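PDB 2VK2: ABC transporter periplasmic-binding protein YTFQ from Escherichia coli, which binds both alpha- and beta-galactofuranose as the periplasmic solute-binding component of the YtfQRT-YjfF ABC transporter. Local coordinates for residues L3-Q9 against V59-A65; Q135-A140 against S167-T171; L222-G228 against A241-L247. Residues are numbered along the deposited sequence.

The contacts lie in two lobes, each built on its own beta sheet, with the sugar between them. Contact 1 pairs neighbouring strands of the all-parallel sheet; contact 3 pairs strands of the other lobe's mixed sheet, and contact 2 joins loops after two more of its strands. The centres of contacts 2 and 3 lie about 16 Å apart; that of contact 1 is about 24 Å from that of contact 2 and about 30 Å from that of contact 3. Contact 2 touches the galactofuranose through the Phe170 ring, contact 3 through the Asp227 carboxylate and Leu247. In contact 1, the Ala65 side chain is about 7 Å from the sugar and about 4 Å from that of Asp90.

Contact 1 (L3-Q9 against V59-A65); sequences LTVGFSQ and VDAIFIA
Strands 4-9 and 61-64 run parallel, their axes 4.6 Å apart and inclined by 17°, with Val5, Gly6, Phe7 and Ser8 registered against Ala61, Ile62, Phe63 and Ile64 (CA-CA 4.5 to 4.9 Å). Along the second segment, Val59 is still outside the strand; its CB packs 3.6 Å from Thr4 O. Asp60, at phi/psi -79/-27 with chi1 m, meets the Thr4 backbone twice: Thr4 N donates to Asp60 OD2 (2.8 Å), and Asp60 N donates to Thr4 O (2.8 Å). Ala61 then turns extended. Its O accepts from Gly6 N (3.0 Å), and its CB lies 4.2 Å from Val5 CG2. Ile62 brings its CA to 3.2 Å from Gly6 O in a CA-H...O contact; its side chain faces helix 44-57. Phe63 turns both its N and its O toward strand 4-9: Phe63 N donates to Gly6 O and Ser8 N to Phe63 O, both 2.8 Å. Its chi1 is m, and Val5 CG1 sits over one face of its ring, 3.7 Å from the centroid and 9° off the normal, a CH-pi contact, while Phe63 CB touches Phe7 CD1 at 3.7 Å. Ile64 returns to the helix 44-57 face, against Val51. Ala65 closes the ladder with N to Ser8 O (3.0 Å), and its CB is 3.7 Å from Gln9 OE1, an oxygen hydrogen-bonded to Arg17 of the sugar site. The face of Val5, Ala61 and Phe63 packs on helix 252-265. Chemically, this is the interior of an alpha/beta sandwich: a main-chain ladder between two apolar faces, with polar side chains confined largely to its ends.

Contact 2 (Q135-A140 against S167-T171); sequences QGTVGA and SGDFT. With GZL (beta-D-galactofuranose), chain B.
Two loops leave the ends of the adjacent parallel strands 129-135 and 160-167 and lead into helices 141-153 and 172-185. One parallel bridge, Gln135 with Ser167 (CA-CA 4.2 Å), sets the register; beyond it Gly136 faces Phe170 (4.8 Å between CA atoms) and Thr137 faces Asp169 (4.5 Å). Thr137 to Ala140 forms a type II turn, with Gly139 at positive phi (93/-13). Gly168 to Thr171 forms a type I' turn, so Asp169 (59/18) and Phe170 (63/17) both adopt left-handed backbone angles. Ala140 and Thr171 occupy N-cap positions, and Thr171 caps the backbone N of Lys174.

Among backbone hydrogen bonds, Gly168 N to Gln135 O (2.8 Å) carries the strand pairing one step onward. Ser167 is the polar hub: its OG accepts from Asp169 N (3.1 Å), making an ST turn, and lies 2.9 Å from Gly136 O. Water 1 accepts from Val138 N (2.9 Å) and donates to Ser167 OG (3.2 Å), bridging the two loops.

Apolar contact centres on Phe170, with chi1 m (-83°) and chi2 -46°. Gly136 CA lies over one ring face, 3.5 Å from the centroid and 8° off the normal, a CH-pi contact; a CB on Gly136 would come within 2.2 Å of Phe170 CZ. Ala140 CB meets the ring edge, 4.5 Å from Phe170 CE2. The opposite face receives the sugar, with C4 over it and O1 3.2 Å from Phe170 CG. An aromatic ring offering one face to the sugar, carried by loops at the carboxyl ends of parallel strands, is characteristic of the cleft of periplasmic sugar-binding proteins.

Contact 3 (L222-G228 against A241-L247); sequences LTGSIDG and ANASVEL. With GZL (beta-D-galactofuranose), chain B.
Asp227 has a rare backbone conformation, phi/psi 147/-43, directly after the corner the chain turns at Ile226; Gly228 follows at 73/46. Strand 222-225 runs parallel to 243-246, axes 4.8 Å apart and inclined by 8°, pairing Gly224 with Ala243 and Ser225 with Ser244, and continuing through the corner as Ile226 with Val245 and Asp227 with Glu246. The ladder comprises Ser225 N to Ala243 O (3.0 Å), Val245 N to Ser225 O (3.1 Å), Asp227 N to Val245 O (2.7 Å) and Leu247 N to Asp227 O (2.9 Å). Asn242 N donates to Thr223 OG1 (3.1 Å), and water 2 bridges Thr223 OG1 (2.7 Å), Ser225 OG (2.8 Å) and Ala243 O (2.7 Å). Asp200 accepts hydrogen bonds from both Ser225 and Ser244. With chi1 m, Asp227 takes two bonds from the sugar, O3 to OD1 and O2 to OD2, each 2.6 Å; Leu247 CD2 lies 3.4 Å from sugar C6. This is a beta-alpha-beta unit crossing through helix 230-237, with carboxyl-end Asp227 and Leu247 in the galactofuranose site.

Contact 1 (L3-Q9 against V59-A65)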
loop_
_atom_site.group_PDB
_atom_site.type_symbol
_atom_site.label_atom_id
_atom_site.label_comp_id
_atom_site.label_asym_id
_atom_site.label_seq_id
_atom_site.Cartn_x
_atom_site.Cartn_y
_atom_site.Cartn_z
ATOM N N LEU A 3 -7.144 -27.660 1.657
ATOM C CA LEU A 3 -6.341 -26.713 2.435
ATOM C C LEU A 3 -7.222 -25.626 3.034
ATOM O O LEU A 3 -8.131 -25.121 2.374
ATOM C CB LEU A 3 -5.262 -26.060 1.564
ATOM C CG LEU A 3 -4.100 -26.931 1.082
ATOM C CD1 LEU A 3 -3.169 -26.105 0.206
ATOM C CD2 LEU A 3 -3.333 -27.538 2.250
ATOM N N THR A 4 -6.947 -25.281 4.291
ATOM C CA THR A 4 -7.575 -24.140 4.949
ATOM C C THR A 4 -6.495 -23.120 5.297
ATOM O O THR A 4 -5.497 -23.458 5.938
ATOM C CB THR A 4 -8.318 -24.552 6.231
ATOM O OG1 THR A 4 -9.374 -25.460 5.901
ATOM C CG2 THR A 4 -8.911 -23.335 6.933
ATOM N N VAL A 5 -6.700 -21.881 4.857
ATOM C CA VAL A 5 -5.769 -20.791 5.126
ATOM C C VAL A 5 -6.463 -19.736 5.980
ATOM O O VAL A 5 -7.593 -19.341 5.697
ATOM C CB VAL A 5 -5.267 -20.150 3.813
ATOM C CG1 VAL A 5 -4.391 -18.936 4.098
ATOM C CG2 VAL A 5 -4.510 -21.176 2.986
ATOM N N GLY A 6 -5.786 -19.302 7.040
ATOM C CA GLY A 6 -6.249 -18.187 7.854
ATOM C C GLY A 6 -5.489 -16.944 7.439
ATOM O O GLY A 6 -4.263 -16.931 7.483
ATOM N N PHE A 7 -6.217 -15.906 7.032
ATOM C CA PHE A 7 -5.618 -14.648 6.589
ATOM C C PHE A 7 -5.955 -13.560 7.597
ATOM O O PHE A 7 -7.120 -13.194 7.762
ATOM C CB PHE A 7 -6.145 -14.306 5.187
ATOM C CG PHE A 7 -5.680 -12.973 4.622
ATOM C CD1 PHE A 7 -4.514 -12.339 5.048
ATOM C CD2 PHE A 7 -6.416 -12.378 3.601
ATOM C CE1 PHE A 7 -4.120 -11.122 4.487
ATOM C CE2 PHE A 7 -6.023 -11.173 3.039
ATOM C CZ PHE A 7 -4.874 -10.543 3.481
ATOM N N SER A 8 -4.928 -13.079 8.298
ATOM C CA SER A 8 -5.058 -11.910 9.154
ATOM C C SER A 8 -4.865 -10.665 8.297
ATOM O O SER A 8 -3.742 -10.316 7.927
ATOM C CB SER A 8 -4.039 -11.933 10.293
ATOM O OG SER A 8 -4.141 -10.745 11.058
ATOM N N GLN A 9 -5.985 -10.021 7.982
ATOM C CA GLN A 9 -6.039 -8.834 7.142
ATOM C C GLN A 9 -6.011 -7.594 8.041
ATOM O O GLN A 9 -6.521 -7.625 9.164
ATOM C CB GLN A 9 -7.325 -8.907 6.293
ATOM C CG GLN A 9 -7.602 -7.769 5.309
ATOM C CD GLN A 9 -6.464 -7.517 4.341
ATOM O OE1 GLN A 9 -5.356 -7.194 4.753
ATOM N NE2 GLN A 9 -6.740 -7.629 3.041
ATOM N N VAL A 59 -5.177 -24.513 11.222
ATOM C CA VAL A 59 -5.215 -24.237 9.783
ATOM C C VAL A 59 -3.917 -24.722 9.139
ATOM O O VAL A 59 -2.915 -24.935 9.820
ATOM C CB VAL A 59 -5.420 -22.731 9.475
ATOM C CG1 VAL A 59 -6.718 -22.228 10.086
ATOM C CG2 VAL A 59 -4.230 -21.904 9.955
ATOM N N ASP A 60 -3.940 -24.898 7.822
ATOM C CA ASP A 60 -2.776 -25.404 7.094
ATOM C C ASP A 60 -1.718 -24.339 6.855
ATOM O O ASP A 60 -0.543 -24.654 6.698
ATOM C CB ASP A 60 -3.201 -25.993 5.752
ATOM C CG ASP A 60 -4.109 -27.181 5.913
ATOM O OD1 ASP A 60 -3.608 -28.255 6.300
ATOM O OD2 ASP A 60 -5.324 -27.041 5.677
ATOM N N ALA A 61 -2.139 -23.083 6.804
ATOM C CA ALA A 61 -1.217 -21.985 6.570
ATOM C C ALA A 61 -1.848 -20.709 7.070
ATOM O O ALA A 61 -3.070 -20.610 7.160
ATOM C CB ALA A 61 -0.886 -21.871 5.093
ATOM N N ILE A 62 -1.001 -19.745 7.412
ATOM C CA ILE A 62 -1.451 -18.435 7.860
ATOM C C ILE A 62 -0.860 -17.369 6.947
ATOM O O ILE A 62 0.335 -17.378 6.666
ATOM C CB ILE A 62 -1.062 -18.183 9.333
ATOM C CG1 ILE A 62 -1.862 -19.128 10.235
ATOM C CG2 ILE A 62 -1.323 -16.729 9.730
ATOM C CD1 ILE A 62 -1.344 -19.228 11.653
ATOM N N PHE A 63 -1.723 -16.484 6.457
ATOM C CA PHE A 63 -1.306 -15.311 5.697
ATOM C C PHE A 63 -1.484 -14.117 6.624
ATOM O O PHE A 63 -2.493 -14.019 7.321
ATOM C CB PHE A 63 -2.194 -15.104 4.463
ATOM C CG PHE A 63 -1.989 -16.101 3.338
ATOM C CD1 PHE A 63 -1.160 -17.213 3.452
ATOM C CD2 PHE A 63 -2.687 -15.919 2.150
ATOM C CE1 PHE A 63 -1.017 -18.098 2.385
ATOM C CE2 PHE A 63 -2.552 -16.801 1.097
ATOM C CZ PHE A 63 -1.718 -17.888 1.210
ATOM N N ILE A 64 -0.514 -13.210 6.643
ATOM C CA ILE A 64 -0.624 -11.998 7.449
ATOM C C ILE A 64 -0.234 -10.815 6.588
ATOM O O ILE A 64 0.797 -10.855 5.930
ATOM C CB ILE A 64 0.329 -12.007 8.669
ATOM C CG1 ILE A 64 0.102 -13.236 9.554
ATOM C CG2 ILE A 64 0.157 -10.730 9.493
ATOM C CD1 ILE A 64 1.196 -13.428 10.591
ATOM N N ALA A 65 -1.062 -9.775 6.591
ATOM C CA ALA A 65 -0.660 -8.465 6.086
ATOM C C ALA A 65 -0.293 -7.652 7.323
ATOM O O ALA A 65 -1.178 -7.156 8.011
ATOM C CB ALA A 65 -1.799 -7.815 5.315
#

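Contact 2 (Q135-A140 against S167-T171)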
loop_
_atom_site.group_PDB
_atom_site.type_symbol
_atom_site.label_atom_id
_atom_site.label_comp_id
_atom_site.label_asym_id
_atom_site.label_seq_id
_atom_site.Cartn_x
_atom_site.Cartn_y
_atom_site.Cartn_z
ATOM N N GLN A 135 1.698 10.676 4.723
ATOM C CA GLN A 135 2.289 9.366 4.964
ATOM C C GLN A 135 1.232 8.324 5.261
ATOM O O GLN A 135 0.134 8.639 5.704
ATOM C CB GLN A 135 3.255 9.401 6.150
ATOM C CG GLN A 135 4.405 10.372 6.022
ATOM C CD GLN A 135 5.404 10.212 7.152
ATOM O OE1 GLN A 135 5.646 9.101 7.633
ATOM N NE2 GLN A 135 5.992 11.321 7.582
ATOM N N GLY A 136 1.592 7.067 5.046
ATOM C CA GLY A 136 0.767 5.954 5.474
ATOM C C GLY A 136 0.864 5.748 6.973
ATOM O O GLY A 136 1.511 6.519 7.683
ATOM N N THR A 137 0.206 4.696 7.439
ATOM C CA THR A 137 0.193 4.310 8.843
ATOM C C THR A 137 1.596 4.304 9.441
ATOM O O THR A 137 2.519 3.732 8.868
ATOM C CB THR A 137 -0.428 2.912 8.975
ATOM O OG1 THR A 137 -1.774 2.952 8.486
ATOM C CG2 THR A 137 -0.417 2.429 10.421
ATOM N N VAL A 138 1.744 4.960 10.589
ATOM C CA VAL A 138 3.033 5.039 11.265
ATOM C C VAL A 138 3.511 3.632 11.614
ATOM O O VAL A 138 2.770 2.847 12.203
ATOM C CB VAL A 138 2.952 5.909 12.543
ATOM C CG1 VAL A 138 4.260 5.854 13.314
ATOM C CG2 VAL A 138 2.606 7.343 12.182
ATOM N N GLY A 139 4.731 3.310 11.204
ATOM C CA GLY A 139 5.319 2.002 11.481
ATOM C C GLY A 139 5.112 0.956 10.399
ATOM O O GLY A 139 5.760 -0.091 10.425
ATOM N N ALA A 140 4.213 1.217 9.450
ATOM C CA ALA A 140 4.015 0.314 8.319
ATOM C C ALA A 140 5.265 0.321 7.454
ATOM O O ALA A 140 5.772 1.386 7.120
ATOM C CB ALA A 140 2.807 0.744 7.501
ATOM N N SER A 167 1.076 11.606 8.900
ATOM C CA SER A 167 0.334 10.419 8.500
ATOM C C SER A 167 -1.130 10.755 8.237
ATOM O O SER A 167 -1.767 11.462 9.019
ATOM C CB SER A 167 0.422 9.331 9.571
ATOM O OG SER A 167 -0.348 8.201 9.193
ATOM N N GLY A 168 -1.648 10.241 7.126
ATOM C CA GLY A 168 -3.076 10.289 6.846
ATOM C C GLY A 168 -3.734 8.928 7.005
ATOM O O GLY A 168 -4.823 8.704 6.481
ATOM N N ASP A 169 -3.055 8.009 7.695
ATOM C CA ASP A 169 -3.604 6.688 8.052
ATOM C C ASP A 169 -4.032 5.817 6.858
ATOM O O ASP A 169 -4.787 4.861 7.031
ATOM C CB ASP A 169 -4.795 6.839 9.017
ATOM C CG ASP A 169 -4.450 7.621 10.275
ATOM O OD1 ASP A 169 -3.253 7.834 10.554
ATOM O OD2 ASP A 169 -5.394 8.024 10.988
ATOM N N PHE A 170 -3.551 6.147 5.658
ATOM C CA PHE A 170 -3.934 5.455 4.421
ATOM C C PHE A 170 -5.434 5.569 4.061
ATOM O O PHE A 170 -5.923 4.806 3.227
ATOM C CB PHE A 170 -3.516 3.964 4.466
ATOM C CG PHE A 170 -2.069 3.696 4.095
ATOM C CD1 PHE A 170 -1.484 4.289 2.980
ATOM C CD2 PHE A 170 -1.316 2.780 4.826
ATOM C CE1 PHE A 170 -0.174 4.005 2.627
ATOM C CE2 PHE A 170 0.001 2.502 4.479
ATOM C CZ PHE A 170 0.566 3.108 3.371
ATOM N N THR A 171 -6.152 6.521 4.658
ATOM C CA THR A 171 -7.583 6.685 4.371
ATOM C C THR A 171 -7.893 7.992 3.649
ATOM O O THR A 171 -7.184 8.986 3.782
ATOM C CB THR A 171 -8.459 6.633 5.642
ATOM O OG1 THR A 171 -8.231 7.797 6.442
ATOM C CG2 THR A 171 -8.169 5.384 6.456
HETATM C C6 GZL B . 0.443 -1.764 0.103
HETATM C C5 GZL B . -0.065 -1.444 1.310
HETATM C C4 GZL B . -0.934 -0.227 1.567
HETATM C C3 GZL B . -1.579 0.529 0.438
HETATM C C2 GZL B . -2.849 0.780 0.723
HETATM O O6 GZL B . 1.221 -2.837 -0.064
HETATM O O5 GZL B . 0.275 -2.179 2.375
HETATM O O4 GZL B . -2.049 -0.582 2.396
HETATM O O3 GZL B . -0.908 0.945 -0.630
HETATM C C1 GZL B . -3.233 0.118 1.997
HETATM O O2 GZL B . -3.736 1.484 0.017
HETATM O O1 GZL B . -3.602 1.063 2.995
HETATM O O HOH W 1 -0.541 6.277 11.764
#

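Contact 3 (L222-G228 against A241-L247)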
loop_
_atom_site.group_PDB
_atom_site.type_symbol
_atom_site.label_atom_id
_atom_site.label_comp_id
_atom_site.label_asym_id
_atom_site.label_seq_id
_atom_site.Cartn_x
_atom_site.Cartn_y
_atom_site.Cartn_z
ATOM N N LEU A 222 -0.071 19.770 -7.662
ATOM C CA LEU A 222 0.091 18.495 -8.353
ATOM C C LEU A 222 -0.151 17.356 -7.371
ATOM O O LEU A 222 -0.003 17.539 -6.162
ATOM C CB LEU A 222 1.508 18.377 -8.924
ATOM C CG LEU A 222 1.974 19.471 -9.889
ATOM C CD1 LEU A 222 3.464 19.330 -10.157
ATOM C CD2 LEU A 222 1.180 19.425 -11.192
ATOM N N THR A 223 -0.519 16.187 -7.884
ATOM C CA THR A 223 -0.675 15.002 -7.043
ATOM C C THR A 223 0.179 13.855 -7.560
ATOM O O THR A 223 0.249 13.599 -8.764
ATOM C CB THR A 223 -2.148 14.531 -6.941
ATOM O OG1 THR A 223 -2.526 13.808 -8.122
ATOM C CG2 THR A 223 -3.084 15.713 -6.727
ATOM N N GLY A 224 0.838 13.174 -6.625
ATOM C CA GLY A 224 1.565 11.942 -6.905
ATOM C C GLY A 224 1.231 10.961 -5.800
ATOM O O GLY A 224 1.313 11.307 -4.628
ATOM N N SER A 225 0.828 9.751 -6.167
ATOM C CA SER A 225 0.380 8.774 -5.182
ATOM C C SER A 225 0.580 7.355 -5.697
ATOM O O SER A 225 1.095 7.156 -6.793
ATOM C CB SER A 225 -1.080 9.037 -4.802
ATOM O OG SER A 225 -1.920 9.035 -5.943
ATOM N N ILE A 226 0.210 6.371 -4.883
ATOM C CA ILE A 226 0.488 4.977 -5.193
ATOM C C ILE A 226 -0.744 4.113 -4.953
ATOM O O ILE A 226 -1.447 4.298 -3.964
ATOM C CB ILE A 226 1.665 4.461 -4.327
ATOM C CG1 ILE A 226 2.949 5.240 -4.648
ATOM C CG2 ILE A 226 1.894 2.967 -4.541
ATOM C CD1 ILE A 226 3.983 5.211 -3.546
ATOM N N ASP A 227 -0.989 3.205 -5.902
ATOM C CA ASP A 227 -1.904 2.043 -5.798
ATOM C C ASP A 227 -2.536 1.741 -7.151
ATOM O O ASP A 227 -2.644 0.582 -7.541
ATOM C CB ASP A 227 -3.038 2.204 -4.776
ATOM C CG ASP A 227 -2.625 1.857 -3.359
ATOM O OD1 ASP A 227 -1.537 1.279 -3.144
ATOM O OD2 ASP A 227 -3.421 2.170 -2.460
ATOM N N GLY A 228 -2.968 2.785 -7.853
ATOM C CA GLY A 228 -3.718 2.619 -9.090
ATOM C C GLY A 228 -5.130 2.133 -8.836
ATOM O O GLY A 228 -5.599 1.216 -9.508
ATOM N N ALA A 241 -5.714 14.805 -11.032
ATOM C CA ALA A 241 -4.590 14.032 -10.488
ATOM C C ALA A 241 -3.530 13.849 -11.571
ATOM O O ALA A 241 -3.858 13.783 -12.754
ATOM C CB ALA A 241 -5.074 12.683 -9.972
ATOM N N ASN A 242 -2.261 13.753 -11.177
ATOM C CA ASN A 242 -1.163 13.748 -12.155
ATOM C C ASN A 242 -0.410 12.443 -12.343
ATOM O O ASN A 242 -0.041 12.111 -13.463
ATOM C CB ASN A 242 -0.156 14.851 -11.833
ATOM C CG ASN A 242 -0.789 16.209 -11.825
ATOM O OD1 ASN A 242 -0.947 16.848 -12.870
ATOM N ND2 ASN A 242 -1.185 16.653 -10.656
ATOM N N ALA A 243 -0.143 11.720 -11.260
ATOM C CA ALA A 243 0.730 10.549 -11.339
ATOM C C ALA A 243 0.366 9.512 -10.287
ATOM O O ALA A 243 0.127 9.853 -9.131
ATOM C CB ALA A 243 2.186 10.980 -11.174
ATOM N N SER A 244 0.319 8.248 -10.697
ATOM C CA SER A 244 0.107 7.152 -9.754
ATOM C C SER A 244 0.865 5.903 -10.170
ATOM O O SER A 244 0.934 5.570 -11.349
ATOM C CB SER A 244 -1.380 6.824 -9.623
ATOM O OG SER A 244 -1.585 5.752 -8.707
ATOM N N VAL A 245 1.403 5.195 -9.182
ATOM C CA VAL A 245 2.097 3.937 -9.414
ATOM C C VAL A 245 1.150 2.780 -9.120
ATOM O O VAL A 245 0.584 2.695 -8.031
ATOM C CB VAL A 245 3.350 3.823 -8.524
ATOM C CG1 VAL A 245 4.007 2.465 -8.702
ATOM C CG2 VAL A 245 4.333 4.937 -8.855
ATOM N N GLU A 246 0.987 1.886 -10.090
ATOM C CA GLU A 246 0.118 0.727 -9.927
ATOM C C GLU A 246 0.702 -0.285 -8.947
ATOM O O GLU A 246 1.890 -0.598 -9.003
ATOM C CB GLU A 246 -0.099 0.041 -11.273
ATOM C CG GLU A 246 -1.045 -1.143 -11.221
ATOM C CD GLU A 246 -1.007 -1.970 -12.488
ATOM O OE1 GLU A 246 -1.919 -1.813 -13.321
ATOM O OE2 GLU A 246 -0.066 -2.775 -12.652
ATOM N N LEU A 247 -0.160 -0.804 -8.075
ATOM C CA LEU A 247 0.164 -1.898 -7.169
ATOM C C LEU A 247 -0.870 -2.993 -7.384
ATOM O O LEU A 247 -2.063 -2.756 -7.213
ATOM C CB LEU A 247 0.098 -1.415 -5.722
ATOM C CG LEU A 247 0.290 -2.475 -4.632
ATOM C CD1 LEU A 247 1.714 -3.008 -4.645
ATOM C CD2 LEU A 247 -0.059 -1.894 -3.280
HETATM C C6 GZL B . 0.443 -1.764 0.103
HETATM C C5 GZL B . -0.065 -1.444 1.310
HETATM C C4 GZL B . -0.934 -0.227 1.567
HETATM C C3 GZL B . -1.579 0.529 0.438
HETATM C C2 GZL B . -2.849 0.780 0.723
HETATM O O6 GZL B . 1.221 -2.837 -0.064
HETATM O O5 GZL B . 0.275 -2.179 2.375
HETATM O O4 GZL B . -2.049 -0.582 2.396
HETATM O O3 GZL B . -0.908 0.945 -0.630
HETATM C C1 GZL B . -3.233 0.118 1.997
HETATM O O2 GZL B . -3.736 1.484 0.017
HETATM O O1 GZL B . -3.602 1.063 2.995
HETATM O O HOH W 2 -1.905 11.162 -7.821
#